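Local coordinates for protein inorganic polyphosphate/ATP-glucomannokinase (PDB 1WOQ) that phosphorylates glucose and probably mannose, using inorganic polyphosphate or ATP as the phosphoryl donor, as a sugar kinase of the ROK family, at residues N11-T22 with G26-G38; A136-L149 with F213-S225. All coordinates share one frame; numbering follows the deposited sequence.

Contact 1 of 2, residues N11-T22 with G26-G38. With PO4 (phosphate ion), chain D.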
loop_
_atom_site.group_PDB
_atom_site.type_symbol
_atom_site.label_atom_id
_atom_site.label_comp_id
_atom_site.label_asym_id
_atom_site.label_seq_id
_atom_site.Cartn_x
_atom_site.Cartn_y
_atom_site.Cartn_z
ATOM N N ASN A 11 -4.158 -9.024 21.826
ATOM C CA ASN A 11 -3.633 -7.993 22.765
ATOM C C ASN A 11 -4.082 -6.586 22.383
ATOM O O ASN A 11 -5.147 -6.401 21.793
ATOM C CB ASN A 11 -2.102 -8.052 22.812
ATOM C CG ASN A 11 -1.589 -9.177 23.692
ATOM O OD1 ASN A 11 -1.782 -9.164 24.909
ATOM N ND2 ASN A 11 -0.933 -10.158 23.081
ATOM N N ALA A 12 -3.261 -5.600 22.726
ATOM C CA ALA A 12 -3.568 -4.207 22.441
ATOM C C ALA A 12 -3.577 -3.893 20.949
ATOM O O ALA A 12 -2.644 -4.232 20.221
ATOM C CB ALA A 12 -2.568 -3.301 23.153
ATOM N N PRO A 13 -4.646 -3.238 20.475
ATOM C CA PRO A 13 -4.729 -2.892 19.055
ATOM C C PRO A 13 -3.830 -1.694 18.766
ATOM O O PRO A 13 -3.333 -1.044 19.689
ATOM C CB PRO A 13 -6.207 -2.570 18.871
ATOM C CG PRO A 13 -6.566 -1.946 20.183
ATOM C CD PRO A 13 -5.886 -2.867 21.180
ATOM N N LEU A 14 -3.608 -1.415 17.486
ATOM C CA LEU A 14 -2.777 -0.287 17.085
ATOM C C LEU A 14 -3.468 0.454 15.954
ATOM O O LEU A 14 -4.148 -0.157 15.132
ATOM C CB LEU A 14 -1.404 -0.768 16.605
ATOM C CG LEU A 14 -0.412 -1.301 17.644
ATOM C CD1 LEU A 14 0.816 -1.845 16.928
ATOM C CD2 LEU A 14 -0.013 -0.193 18.610
ATOM N N ILE A 15 -3.293 1.769 15.914
ATOM C CA ILE A 15 -3.893 2.567 14.857
ATOM C C ILE A 15 -3.002 2.528 13.623
ATOM O O ILE A 15 -1.783 2.678 13.721
ATOM C CB ILE A 15 -4.076 4.044 15.291
ATOM C CG1 ILE A 15 -5.144 4.136 16.384
ATOM C CG2 ILE A 15 -4.456 4.905 14.077
ATOM C CD1 ILE A 15 -5.271 5.521 17.018
ATOM N N GLY A 16 -3.623 2.300 12.470
ATOM C CA GLY A 16 -2.900 2.272 11.210
ATOM C C GLY A 16 -3.531 3.323 10.315
ATOM O O GLY A 16 -4.753 3.458 10.294
ATOM N N ILE A 17 -2.709 4.071 9.582
ATOM C CA ILE A 17 -3.195 5.126 8.696
ATOM C C ILE A 17 -2.675 4.876 7.283
ATOM O O ILE A 17 -1.495 4.594 7.099
ATOM C CB ILE A 17 -2.696 6.519 9.170
ATOM C CG1 ILE A 17 -3.143 6.774 10.614
ATOM C CG2 ILE A 17 -3.240 7.617 8.255
ATOM C CD1 ILE A 17 -4.647 6.905 10.788
ATOM N N ASP A 18 -3.553 4.991 6.289
ATOM C CA ASP A 18 -3.171 4.767 4.896
ATOM C C ASP A 18 -3.368 6.060 4.101
ATOM O O ASP A 18 -4.492 6.541 3.945
ATOM C CB ASP A 18 -4.023 3.620 4.324
ATOM C CG ASP A 18 -3.565 3.156 2.947
ATOM O OD1 ASP A 18 -2.363 3.242 2.628
ATOM O OD2 ASP A 18 -4.422 2.674 2.180
ATOM N N ILE A 19 -2.264 6.630 3.625
ATOM C CA ILE A 19 -2.317 7.869 2.854
ATOM C C ILE A 19 -2.431 7.539 1.371
ATOM O O ILE A 19 -1.502 6.995 0.770
ATOM C CB ILE A 19 -1.058 8.731 3.088
ATOM C CG1 ILE A 19 -0.976 9.140 4.563
ATOM C CG2 ILE A 19 -1.096 9.964 2.187
ATOM C CD1 ILE A 19 0.297 9.882 4.938
ATOM N N GLY A 20 -3.580 7.866 0.789
ATOM C CA GLY A 20 -3.799 7.588 -0.617
ATOM C C GLY A 20 -3.919 8.844 -1.456
ATOM O O GLY A 20 -3.861 9.957 -0.935
ATOM N N GLY A 21 -4.092 8.659 -2.759
ATOM C CA GLY A 21 -4.214 9.791 -3.654
ATOM C C GLY A 21 -5.502 10.570 -3.466
ATOM O O GLY A 21 -5.505 11.796 -3.565
ATOM N N THR A 22 -6.596 9.869 -3.185
ATOM C CA THR A 22 -7.884 10.528 -3.010
ATOM C C THR A 22 -8.394 10.537 -1.574
ATOM O O THR A 22 -9.268 11.330 -1.230
ATOM C CB THR A 22 -8.967 9.884 -3.900
ATOM O OG1 THR A 22 -9.185 8.528 -3.491
ATOM C CG2 THR A 22 -8.534 9.905 -5.357
ATOM N N GLY A 26 -8.014 5.582 8.174
ATOM C CA GLY A 26 -7.366 4.890 9.267
ATOM C C GLY A 26 -8.321 3.941 9.952
ATOM O O GLY A 26 -9.534 3.983 9.732
ATOM N N GLY A 27 -7.761 3.081 10.788
ATOM C CA GLY A 27 -8.570 2.127 11.512
ATOM C C GLY A 27 -7.807 1.625 12.715
ATOM O O GLY A 27 -6.583 1.742 12.773
ATOM N N ILE A 28 -8.536 1.089 13.686
ATOM C CA ILE A 28 -7.932 0.530 14.886
ATOM C C ILE A 28 -7.781 -0.942 14.530
ATOM O O ILE A 28 -8.767 -1.629 14.263
ATOM C CB ILE A 28 -8.861 0.727 16.104
ATOM C CG1 ILE A 28 -8.969 2.227 16.408
ATOM C CG2 ILE A 28 -8.321 -0.026 17.317
ATOM C CD1 ILE A 28 -10.049 2.587 17.414
ATOM N N VAL A 29 -6.539 -1.410 14.500
ATOM C CA VAL A 29 -6.253 -2.779 14.100
ATOM C C VAL A 29 -5.989 -3.768 15.222
ATOM O O VAL A 29 -5.168 -3.527 16.108
ATOM C CB VAL A 29 -5.042 -2.810 13.137
ATOM C CG1 VAL A 29 -4.810 -4.225 12.618
ATOM C CG2 VAL A 29 -5.277 -1.850 11.974
ATOM N N ASP A 30 -6.705 -4.886 15.162
ATOM C CA ASP A 30 -6.549 -5.976 16.116
ATOM C C ASP A 30 -5.588 -6.925 15.403
ATOM O O ASP A 30 -5.985 -7.628 14.473
ATOM C CB ASP A 30 -7.887 -6.677 16.345
ATOM C CG ASP A 30 -7.779 -7.841 17.312
ATOM O OD1 ASP A 30 -6.811 -8.622 17.199
ATOM O OD2 ASP A 30 -8.665 -7.981 18.178
ATOM N N LEU A 31 -4.327 -6.930 15.822
ATOM C CA LEU A 31 -3.327 -7.770 15.180
ATOM C C LEU A 31 -3.536 -9.268 15.379
ATOM O O LEU A 31 -2.899 -10.082 14.711
ATOM C CB LEU A 31 -1.924 -7.357 15.632
ATOM C CG LEU A 31 -1.470 -6.013 15.039
ATOM C CD1 LEU A 31 -0.088 -5.647 15.546
ATOM C CD2 LEU A 31 -1.466 -6.108 13.520
ATOM N N LYS A 32 -4.435 -9.632 16.283
ATOM C CA LYS A 32 -4.714 -11.041 16.520
ATOM C C LYS A 32 -5.582 -11.610 15.403
ATOM O O LYS A 32 -5.441 -12.777 15.035
ATOM C CB LYS A 32 -5.406 -11.227 17.872
ATOM C CG LYS A 32 -4.446 -11.463 19.030
ATOM C CD LYS A 32 -3.374 -10.387 19.118
ATOM C CE LYS A 32 -2.344 -10.723 20.190
ATOM N NZ LYS A 32 -1.274 -9.689 20.277
ATOM N N LYS A 33 -6.473 -10.788 14.858
ATOM C CA LYS A 33 -7.354 -11.237 13.783
ATOM C C LYS A 33 -6.993 -10.625 12.435
ATOM O O LYS A 33 -7.441 -11.098 11.393
ATOM C CB LYS A 33 -8.815 -10.898 14.102
ATOM C CG LYS A 33 -9.362 -11.522 15.378
ATOM C CD LYS A 33 -8.855 -10.800 16.615
ATOM C CE LYS A 33 -9.519 -11.325 17.878
ATOM N NZ LYS A 33 -9.088 -10.568 19.087
ATOM N N GLY A 34 -6.184 -9.571 12.455
ATOM C CA GLY A 34 -5.806 -8.924 11.212
ATOM C C GLY A 34 -6.965 -8.130 10.643
ATOM O O GLY A 34 -7.067 -7.933 9.429
ATOM N N LYS A 35 -7.847 -7.675 11.526
ATOM C CA LYS A 35 -9.003 -6.894 11.114
ATOM C C LYS A 35 -9.139 -5.637 11.961
ATOM O O LYS A 35 -8.468 -5.485 12.980
ATOM C CB LYS A 35 -10.283 -7.727 11.226
ATOM C CG LYS A 35 -10.351 -8.890 10.251
ATOM C CD LYS A 35 -11.719 -9.553 10.272
ATOM C CE LYS A 35 -11.790 -10.695 9.270
ATOM N NZ LYS A 35 -10.781 -11.746 9.565
ATOM N N LEU A 36 -10.016 -4.739 11.530
ATOM C CA LEU A 36 -10.245 -3.491 12.243
ATOM C C LEU A 36 -11.323 -3.617 13.304
ATOM O O LEU A 36 -12.274 -4.386 13.151
ATOM C CB LEU A 36 -10.668 -2.389 11.267
ATOM C CG LEU A 36 -9.603 -1.655 10.455
ATOM C CD1 LEU A 36 -8.728 -2.641 9.710
ATOM C CD2 LEU A 36 -10.296 -0.707 9.487
ATOM N N LEU A 37 -11.160 -2.860 14.382
ATOM C CA LEU A 37 -12.145 -2.827 15.449
ATOM C C LEU A 37 -12.998 -1.620 15.095
ATOM O O LEU A 37 -12.495 -0.494 15.039
ATOM C CB LEU A 37 -11.477 -2.618 16.810
ATOM C CG LEU A 37 -10.528 -3.730 17.256
ATOM C CD1 LEU A 37 -10.016 -3.430 18.654
ATOM C CD2 LEU A 37 -11.257 -5.071 17.228
ATOM N N GLY A 38 -14.278 -1.853 14.836
ATOM C CA GLY A 38 -15.150 -0.757 14.463
ATOM C C GLY A 38 -14.959 -0.425 12.993
ATOM O O GLY A 38 -14.363 -1.206 12.246
HETATM P P PO4 D . -4.270 5.192 -4.384
HETATM O O1 PO4 D . -3.164 4.876 -3.290
HETATM O O2 PO4 D . -4.255 4.310 -5.613
HETATM O O3 PO4 D . -5.565 4.964 -3.569
HETATM O O4 PO4 D . -4.042 6.668 -4.668
HETATM O O HOH W 1 -3.564 -6.213 18.414
#

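Contact 2 of 2, residues A136-L149 with F213-S225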
loop_
_atom_site.group_PDB
_atom_site.type_symbol
_atom_site.label_atom_id
_atom_site.label_comp_id
_atom_site.label_asym_id
_atom_site.label_seq_id
_atom_site.Cartn_x
_atom_site.Cartn_y
_atom_site.Cartn_z
ATOM N N ALA A 136 -3.580 -13.653 1.008
ATOM C CA ALA A 136 -3.194 -14.622 -0.013
ATOM C C ALA A 136 -1.745 -15.103 0.022
ATOM O O ALA A 136 -1.384 -16.039 -0.696
ATOM C CB ALA A 136 -3.523 -14.056 -1.394
ATOM N N GLY A 137 -0.914 -14.476 0.848
ATOM C CA GLY A 137 0.476 -14.892 0.927
ATOM C C GLY A 137 0.797 -15.797 2.104
ATOM O O GLY A 137 1.887 -16.368 2.184
ATOM N N ALA A 138 -0.150 -15.934 3.024
ATOM C CA ALA A 138 0.063 -16.764 4.202
ATOM C C ALA A 138 0.368 -18.205 3.809
ATOM O O ALA A 138 -0.345 -18.796 3.003
ATOM C CB ALA A 138 -1.171 -16.718 5.111
ATOM N N GLY A 139 1.434 -18.756 4.376
ATOM C CA GLY A 139 1.795 -20.132 4.082
ATOM C C GLY A 139 2.536 -20.348 2.777
ATOM O O GLY A 139 2.820 -21.485 2.401
ATOM N N VAL A 140 2.846 -19.264 2.075
ATOM C CA VAL A 140 3.570 -19.378 0.818
ATOM C C VAL A 140 5.019 -18.959 1.030
ATOM O O VAL A 140 5.294 -17.818 1.405
ATOM C CB VAL A 140 2.956 -18.482 -0.277
ATOM C CG1 VAL A 140 3.699 -18.693 -1.591
ATOM C CG2 VAL A 140 1.477 -18.795 -0.442
ATOM N N LYS A 141 5.944 -19.885 0.806
ATOM C CA LYS A 141 7.357 -19.576 0.971
ATOM C C LYS A 141 7.919 -19.088 -0.355
ATOM O O LYS A 141 7.228 -19.099 -1.375
ATOM C CB LYS A 141 8.130 -20.809 1.442
ATOM C CG LYS A 141 7.943 -22.038 0.570
ATOM C CD LYS A 141 8.848 -23.197 1.008
ATOM C CE LYS A 141 8.583 -23.643 2.445
ATOM N NZ LYS A 141 9.004 -22.637 3.462
ATOM N N GLY A 142 9.169 -18.652 -0.334
ATOM C CA GLY A 142 9.789 -18.173 -1.551
ATOM C C GLY A 142 9.340 -16.774 -1.914
ATOM O O GLY A 142 8.814 -16.035 -1.084
ATOM N N THR A 143 9.535 -16.418 -3.175
ATOM C CA THR A 143 9.187 -15.093 -3.663
ATOM C C THR A 143 7.713 -14.906 -3.976
ATOM O O THR A 143 7.143 -15.627 -4.793
ATOM C CB THR A 143 10.000 -14.769 -4.923
ATOM O OG1 THR A 143 11.392 -14.846 -4.608
ATOM C CG2 THR A 143 9.672 -13.370 -5.442
ATOM N N VAL A 144 7.109 -13.922 -3.315
ATOM C CA VAL A 144 5.705 -13.581 -3.512
ATOM C C VAL A 144 5.662 -12.089 -3.813
ATOM O O VAL A 144 6.128 -11.280 -3.018
ATOM C CB VAL A 144 4.868 -13.879 -2.243
ATOM C CG1 VAL A 144 3.444 -13.365 -2.418
ATOM C CG2 VAL A 144 4.853 -15.387 -1.982
ATOM N N LEU A 145 5.106 -11.718 -4.959
ATOM C CA LEU A 145 5.055 -10.306 -5.316
ATOM C C LEU A 145 3.635 -9.773 -5.314
ATOM O O LEU A 145 2.777 -10.254 -6.050
ATOM C CB LEU A 145 5.703 -10.086 -6.690
ATOM C CG LEU A 145 7.147 -10.591 -6.811
ATOM C CD1 LEU A 145 7.655 -10.366 -8.233
ATOM C CD2 LEU A 145 8.032 -9.872 -5.804
ATOM N N VAL A 146 3.392 -8.780 -4.465
ATOM C CA VAL A 146 2.079 -8.158 -4.366
ATOM C C VAL A 146 2.133 -6.890 -5.212
ATOM O O VAL A 146 2.860 -5.951 -4.894
ATOM C CB VAL A 146 1.750 -7.797 -2.902
ATOM C CG1 VAL A 146 0.313 -7.296 -2.796
ATOM C CG2 VAL A 146 1.945 -9.019 -2.015
ATOM N N ILE A 147 1.384 -6.887 -6.308
ATOM C CA ILE A 147 1.357 -5.750 -7.219
ATOM C C ILE A 147 0.032 -5.019 -7.046
ATOM O O ILE A 147 -1.028 -5.613 -7.232
ATOM C CB ILE A 147 1.470 -6.226 -8.686
ATOM C CG1 ILE A 147 2.758 -7.036 -8.880
ATOM C CG2 ILE A 147 1.414 -5.035 -9.631
ATOM C CD1 ILE A 147 4.047 -6.260 -8.614
ATOM N N THR A 148 0.089 -3.738 -6.687
ATOM C CA THR A 148 -1.133 -2.965 -6.507
ATOM C C THR A 148 -1.396 -2.061 -7.712
ATOM O O THR A 148 -0.495 -1.380 -8.209
ATOM C CB THR A 148 -1.075 -2.109 -5.216
ATOM O OG1 THR A 148 -0.038 -1.126 -5.324
ATOM C CG2 THR A 148 -0.788 -2.996 -4.015
ATOM N N LEU A 149 -2.639 -2.070 -8.181
ATOM C CA LEU A 149 -3.033 -1.264 -9.332
ATOM C C LEU A 149 -3.976 -0.140 -8.906
ATOM O O LEU A 149 -5.091 -0.391 -8.462
ATOM C CB LEU A 149 -3.720 -2.156 -10.371
ATOM C CG LEU A 149 -2.916 -3.377 -10.832
ATOM C CD1 LEU A 149 -3.784 -4.262 -11.711
ATOM C CD2 LEU A 149 -1.671 -2.922 -11.588
ATOM N N PHE A 213 11.832 -12.345 -11.850
ATOM C CA PHE A 213 11.936 -12.964 -10.529
ATOM C C PHE A 213 11.394 -14.373 -10.296
ATOM O O PHE A 213 11.522 -14.891 -9.187
ATOM C CB PHE A 213 11.297 -12.028 -9.498
ATOM C CG PHE A 213 12.053 -10.753 -9.294
ATOM C CD1 PHE A 213 13.281 -10.764 -8.644
ATOM C CD2 PHE A 213 11.559 -9.552 -9.785
ATOM C CE1 PHE A 213 14.015 -9.590 -8.490
ATOM C CE2 PHE A 213 12.286 -8.372 -9.637
ATOM C CZ PHE A 213 13.516 -8.397 -8.988
ATOM N N SER A 214 10.786 -14.987 -11.311
ATOM C CA SER A 214 10.231 -16.337 -11.158
ATOM C C SER A 214 9.539 -16.484 -9.807
ATOM O O SER A 214 9.894 -17.345 -8.996
ATOM C CB SER A 214 11.341 -17.386 -11.278
ATOM O OG SER A 214 11.876 -17.404 -12.592
ATOM N N PRO A 215 8.525 -15.651 -9.551
ATOM C CA PRO A 215 7.839 -15.749 -8.263
ATOM C C PRO A 215 6.982 -16.995 -8.096
ATOM O O PRO A 215 6.588 -17.645 -9.071
ATOM C CB PRO A 215 7.013 -14.464 -8.216
ATOM C CG PRO A 215 6.661 -14.253 -9.651
ATOM C CD PRO A 215 7.949 -14.578 -10.383
ATOM N N GLU A 216 6.708 -17.323 -6.842
ATOM C CA GLU A 216 5.873 -18.470 -6.512
ATOM C C GLU A 216 4.414 -18.059 -6.688
ATOM O O GLU A 216 3.549 -18.891 -6.969
ATOM C CB GLU A 216 6.091 -18.882 -5.054
ATOM C CG GLU A 216 7.514 -19.289 -4.704
ATOM C CD GLU A 216 8.003 -20.459 -5.531
ATOM O OE1 GLU A 216 7.230 -21.428 -5.701
ATOM O OE2 GLU A 216 9.159 -20.413 -6.001
ATOM N N LEU A 217 4.152 -16.765 -6.532
ATOM C CA LEU A 217 2.791 -16.251 -6.620
ATOM C C LEU A 217 2.739 -14.746 -6.850
ATOM O O LEU A 217 3.605 -14.006 -6.392
ATOM C CB LEU A 217 2.046 -16.563 -5.314
ATOM C CG LEU A 217 0.616 -16.049 -5.114
ATOM C CD1 LEU A 217 -0.324 -16.832 -6.013
ATOM C CD2 LEU A 217 0.199 -16.207 -3.649
ATOM N N PHE A 218 1.711 -14.315 -7.572
ATOM C CA PHE A 218 1.461 -12.899 -7.830
ATOM C C PHE A 218 0.151 -12.626 -7.102
ATOM O O PHE A 218 -0.786 -13.412 -7.215
ATOM C CB PHE A 218 1.216 -12.630 -9.321
ATOM C CG PHE A 218 2.456 -12.355 -10.120
ATOM C CD1 PHE A 218 2.695 -13.052 -11.304
ATOM C CD2 PHE A 218 3.346 -11.352 -9.743
ATOM C CE1 PHE A 218 3.798 -12.754 -12.104
ATOM C CE2 PHE A 218 4.452 -11.045 -10.538
ATOM C CZ PHE A 218 4.676 -11.749 -11.721
ATOM N N ILE A 219 0.087 -11.536 -6.350
ATOM C CA ILE A 219 -1.144 -11.165 -5.661
ATOM C C ILE A 219 -1.456 -9.762 -6.164
ATOM O O ILE A 219 -0.627 -8.865 -6.050
ATOM C CB ILE A 219 -0.967 -11.129 -4.132
ATOM C CG1 ILE A 219 -0.627 -12.528 -3.612
ATOM C CG2 ILE A 219 -2.246 -10.620 -3.478
ATOM C CD1 ILE A 219 -0.250 -12.561 -2.141
ATOM N N VAL A 220 -2.639 -9.578 -6.737
ATOM C CA VAL A 220 -3.006 -8.277 -7.272
ATOM C C VAL A 220 -3.869 -7.474 -6.313
ATOM O O VAL A 220 -4.975 -7.885 -5.956
ATOM C CB VAL A 220 -3.742 -8.422 -8.620
ATOM C CG1 VAL A 220 -4.060 -7.043 -9.187
ATOM C CG2 VAL A 220 -2.879 -9.219 -9.598
ATOM N N GLY A 221 -3.344 -6.321 -5.904
ATOM C CA GLY A 221 -4.061 -5.449 -4.996
ATOM C C GLY A 221 -4.485 -4.158 -5.672
ATOM O O GLY A 221 -4.457 -4.048 -6.898
ATOM N N GLY A 222 -4.873 -3.176 -4.868
ATOM C CA GLY A 222 -5.312 -1.908 -5.415
ATOM C C GLY A 222 -6.811 -1.923 -5.633
ATOM O O GLY A 222 -7.431 -2.987 -5.682
ATOM N N GLY A 223 -7.393 -0.738 -5.772
ATOM C CA GLY A 223 -8.827 -0.630 -5.968
ATOM C C GLY A 223 -9.447 -1.534 -7.018
ATOM O O GLY A 223 -10.385 -2.272 -6.722
ATOM N N ILE A 224 -8.925 -1.502 -8.239
ATOM C CA ILE A 224 -9.496 -2.313 -9.306
ATOM C C ILE A 224 -9.209 -3.809 -9.240
ATOM O O ILE A 224 -9.583 -4.551 -10.148
ATOM C CB ILE A 224 -9.083 -1.793 -10.696
ATOM C CG1 ILE A 224 -7.566 -1.867 -10.867
ATOM C CG2 ILE A 224 -9.580 -0.366 -10.871
ATOM C CD1 ILE A 224 -7.108 -1.595 -12.288
ATOM N N SER A 225 -8.551 -4.262 -8.181
ATOM C CA SER A 225 -8.296 -5.692 -8.058
ATOM C C SER A 225 -9.657 -6.337 -7.812
ATOM O O SER A 225 -9.814 -7.552 -7.918
ATOM C CB SER A 225 -7.350 -5.991 -6.890
ATOM O OG SER A 225 -7.942 -5.698 -5.637
HETATM O O HOH W 2 10.820 -18.413 -4.823
HETATM O O HOH W 3 12.860 -14.812 -6.815
HETATM O O HOH W 4 -7.580 0.851 -8.299
#

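Contact 1 of 2, residues N11-T22 with G26-G38
Pro13 lays its ring alongside Ile28, CB 3.7 Å from Ile28 CG2, while Leu37 CD1 arrives at about a right angle, 3.9 Å from Pro13 CB. The flat carboxylate of Asp30, just beyond, serves the turn: Lys32 N meets OD1 nearly end-on, Lys33 N comes to the same oxygen from 52° above the plane, and Lys33 NZ forms a salt bridge on the syn side of OD2. An Asx turn and a G1 beta bulge at Gly34 thus close the second hairpin. Between strands 14-19 and 26-30 four antiparallel bonds run in two reciprocal pairs. Gly16 N reaches Gly27 O at 3.0 Å, almost straight at 171°, and Val29 N reaches Leu14 O at 2.8 Å. Ile15, Ile17 and Ile28 share one face, which helix 51-66 covers at the first two; Leu14 and Val29 share the other, under helix 250-262. Ile17 bends at its second torsion (-66°), which swings CD1 to 3.7 Å from Gly26 CA; a CB on Gly26 would clash with it. Leu14 CD1 touches Leu31 CD1 at 4.1 Å, and a water joins Ala12 O to Leu31 N where the strands part. Strand 14-19 runs on into the Asp-Ile-Gly-Gly-Thr sequence, Asp18 to Thr22, where Gly21 N donates at 2.8 Å to O4 of a phosphate ion, probably from the crystallisation liquor. The chemistry implies an apolar hairpin held by backbone bonds and ending in a glycine pair, Gly20-Gly21, whose backbone N-H can receive an anion, consistent with the first phosphate-binding loop of actin-like kinases.

Contact 2 of 2, residues A136-L149 with F213-S225
Ile219 rises from the face it shares with Val144 and Val146 to meet the loop at Ala136 and Gly137. Its CB lies 4.2 Å from Val146 CG2; CG1, anti to the carbonyl carbon (chi1 -64°), runs past Ala136 CB; and the extended second torsion carries CD1 to 3.6 Å from Gly137 N, with Ala136 CB and Val144 CG1 also against it. The two strands are parallel, paired from Val144-Leu217 to Thr148-Gly221. Ile147 N meets Ile219 O at 2.8 Å nearly head-on, whereas Leu149 N approaches Gly221 O from 51° above the carbonyl plane. At the entry Thr143 O takes Glu216 N at 2.7 Å, and Leu217 N is buried with no partner in the model. On the face opposite Ile219, Phe218 lies side by side with Leu145, CE2 4.0 Å from Leu145 CD1; Pro215 CG sits 3.8 Å above one face of the Phe218 ring, toward its rim, and Leu145 O lies at the ring edge. Phe206 of helix 195-213 packs edge-to-face with it. An alanine in place of Phe218 would probably leave Pro215 CG and Leu145 CD1 without their ring and the Phe206 ring without its edge-to-face partner. At the far end one water links Leu149 O to Ile224 N. The pairing ends in glycines: a CB would be tight against Thr148 CG2 at Gly221 and clash with Leu149 O at Gly222, and Gly223 follows, opening a short 3-10 turn. This strand end resembles the adenosine motif of the superfamily and is probably suited to a nucleotide or polyphosphate.

Contact 1 and contact 2 lie in different halves of the enzyme, in two five-stranded sheets of the same strand order, the duplicated design of actin-like ATPases. Contact 1 pairs the first and second strands of its sheet antiparallel; contact 2 pairs the first and fourth of the other in parallel. Their centres are 21 Å apart, and their nearest atoms, about 9 Å apart, do not touch. The sugar sits closer to contact 2. The side chain of Thr148 is about 4 Å from the bound beta-D-glucopyranose. The side chain of Ile17, in contact 1, is about 14 Å from the bound beta-D-glucopyranose. The phosphate ion at Gly21 also bonds to Thr151 OG1, and so bridges the loops that follow the first strands of the two sheets, consistent with the region of phosphoryl transfer.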